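Local coordinates for lactococcal phage P2 ORF15 (Lactococcus phage p2, PDB 2WZP), which probably serves as the distal tail protein (Dit) of the phage, a hub of the baseplate that joins it to the tail, at residues M[54-59]-M[156-161]. Sequence-based numbering, arbitrary orientation.
Sequences VRFYQP and ITFDII
The ring of Phe56 reaches the side chains of Ile156 and Phe158 with its far end, and these two contacts make up the whole meeting of 54-59 with 156-161. CE1 of Phe56 lies 3.7 Å from the CG2 methyl of Ile156, which approaches the ring obliquely; CZ of Phe56 is also close to this methyl, at 3.9 Å. From Phe158 the CE2 corner comes forward, 3.9 Å from CZ of Phe56. The two aromatic side chains cross at about a right angle, and CZ of Phe56 meets the Phe158 ring at its edge, near the plane of that ring. Only carbon atoms meet and no hydrogen bond joins the segments, so the contact is purely apolar; all three residues are buried.

Ile156 has CG1 anti to its backbone N (chi1 -160°), which places CG2 between the N and the carbonyl carbon and turns this branch to Phe56. Ile156 and Phe158, two residues apart on one strand, both start out toward 54-59, whereas Phe56 leaves its backbone at an angle and gains contact through the length of its ring. The contact spans next-but-one neighbours in the antiparallel sheet of the N-terminal domain: strand 89-95 runs between strand 153-163 and strand 54-57, which is consistent with the 8.7 Å separating CA of Phe56 from CA of Ile156. That middle strand pairs through its backbone with both, Phe91 with Ile156 and Lys92 with Tyr57, while the ring of Phe91 stacks on Phe56.

Further out, Leu93 and Val49 also touch Phe56. Helix 100-115 packs on Ile156 through Phe110 and Ile114, and strand 130-140 supplies Leu137 against Ile156 and Leu135 against Phe158.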
# COMPACT_ATOMS: atom_id res chain seq x y z
N VAL M 54 -12.44 31.61 -10.35
CA VAL M 54 -12.96 30.31 -9.95
C VAL M 54 -12.76 29.45 -11.21
O VAL M 54 -13.30 29.79 -12.27
CB VAL M 54 -14.45 30.38 -9.53
CG1 VAL M 54 -15.05 28.99 -9.42
CG2 VAL M 54 -14.61 31.12 -8.21
N ARG M 55 -11.96 28.35 -11.10
CA ARG M 55 -11.66 27.44 -12.21
C ARG M 55 -11.97 25.97 -11.95
O ARG M 55 -11.88 25.51 -10.81
CB ARG M 55 -10.20 27.58 -12.64
CG ARG M 55 -9.86 28.98 -13.10
CD ARG M 55 -8.47 29.05 -13.65
NE ARG M 55 -7.99 30.43 -13.58
CZ ARG M 55 -6.76 30.79 -13.92
NH1 ARG M 55 -5.89 29.90 -14.37
NH2 ARG M 55 -6.40 32.07 -13.82
N PHE M 56 -12.27 25.23 -13.04
CA PHE M 56 -12.52 23.79 -13.03
C PHE M 56 -11.36 23.14 -13.74
O PHE M 56 -10.94 23.60 -14.81
CB PHE M 56 -13.79 23.43 -13.80
CG PHE M 56 -15.13 23.64 -13.14
CD1 PHE M 56 -15.23 24.15 -11.84
CD2 PHE M 56 -16.31 23.32 -13.81
CE1 PHE M 56 -16.47 24.37 -11.24
CE2 PHE M 56 -17.55 23.52 -13.21
CZ PHE M 56 -17.62 24.05 -11.94
N TYR M 57 -10.85 22.05 -13.17
CA TYR M 57 -9.77 21.26 -13.72
C TYR M 57 -10.15 19.80 -13.64
O TYR M 57 -10.90 19.40 -12.75
CB TYR M 57 -8.48 21.45 -12.89
CG TYR M 57 -7.90 22.84 -12.94
CD1 TYR M 57 -7.03 23.23 -13.95
CD2 TYR M 57 -8.19 23.78 -11.94
CE1 TYR M 57 -6.50 24.52 -14.01
CE2 TYR M 57 -7.64 25.07 -11.97
CZ TYR M 57 -6.80 25.43 -13.01
OH TYR M 57 -6.23 26.69 -13.07
N GLN M 58 -9.61 19.00 -14.56
CA GLN M 58 -9.70 17.55 -14.58
C GLN M 58 -11.09 16.93 -14.43
O GLN M 58 -11.35 16.28 -13.41
CB GLN M 58 -8.71 16.96 -13.56
CG GLN M 58 -7.25 17.18 -13.93
CD GLN M 58 -6.37 17.14 -12.71
OE1 GLN M 58 -6.35 16.17 -11.95
NE2 GLN M 58 -5.62 18.21 -12.50
N PRO M 59 -11.97 17.06 -15.45
CA PRO M 59 -13.28 16.38 -15.37
C PRO M 59 -13.06 14.88 -15.19
O PRO M 59 -12.20 14.30 -15.87
CB PRO M 59 -13.92 16.66 -16.73
CG PRO M 59 -12.80 17.07 -17.62
CD PRO M 59 -11.80 17.75 -16.75
N ILE M 156 -16.08 19.46 -6.81
CA ILE M 156 -17.47 19.73 -7.16
C ILE M 156 -17.98 18.59 -8.05
O ILE M 156 -17.23 18.12 -8.91
CB ILE M 156 -17.67 21.15 -7.75
CG1 ILE M 156 -19.15 21.60 -7.65
CG2 ILE M 156 -17.08 21.33 -9.16
CD1 ILE M 156 -19.43 23.01 -8.06
N THR M 157 -19.20 18.07 -7.78
CA THR M 157 -19.81 16.96 -8.53
C THR M 157 -21.19 17.36 -9.03
O THR M 157 -22.00 17.91 -8.27
CB THR M 157 -19.91 15.68 -7.70
OG1 THR M 157 -18.66 15.41 -7.08
CG2 THR M 157 -20.38 14.47 -8.51
N PHE M 158 -21.47 17.02 -10.29
CA PHE M 158 -22.73 17.33 -10.91
C PHE M 158 -23.42 16.12 -11.42
O PHE M 158 -22.82 15.27 -12.09
CB PHE M 158 -22.53 18.26 -12.11
CG PHE M 158 -22.06 19.64 -11.75
CD1 PHE M 158 -22.96 20.63 -11.38
CD2 PHE M 158 -20.71 19.98 -11.85
CE1 PHE M 158 -22.51 21.92 -11.07
CE2 PHE M 158 -20.27 21.28 -11.57
CZ PHE M 158 -21.18 22.24 -11.17
N ASP M 159 -24.73 16.10 -11.20
CA ASP M 159 -25.63 15.13 -11.79
C ASP M 159 -25.95 15.68 -13.17
O ASP M 159 -26.12 16.88 -13.34
CB ASP M 159 -26.93 15.02 -10.98
CG ASP M 159 -26.87 14.04 -9.82
OD1 ASP M 159 -26.29 12.93 -10.00
OD2 ASP M 159 -27.57 14.30 -8.79
N ILE M 160 -26.03 14.80 -14.16
CA ILE M 160 -26.35 15.11 -15.55
C ILE M 160 -27.86 15.19 -15.74
O ILE M 160 -28.59 14.33 -15.23
CB ILE M 160 -25.78 13.98 -16.47
CG1 ILE M 160 -24.26 13.72 -16.26
CG2 ILE M 160 -26.16 14.17 -17.94
CD1 ILE M 160 -23.26 14.80 -16.66
N ILE M 161 -28.33 16.17 -16.53
CA ILE M 161 -29.73 16.31 -16.90
C ILE M 161 -29.78 16.11 -18.38
O ILE M 161 -30.47 15.20 -18.85
CB ILE M 161 -30.38 17.63 -16.44
CG1 ILE M 161 -30.38 17.69 -14.91
CG2 ILE M 161 -31.82 17.81 -17.01
CD1 ILE M 161 -30.19 19.03 -14.38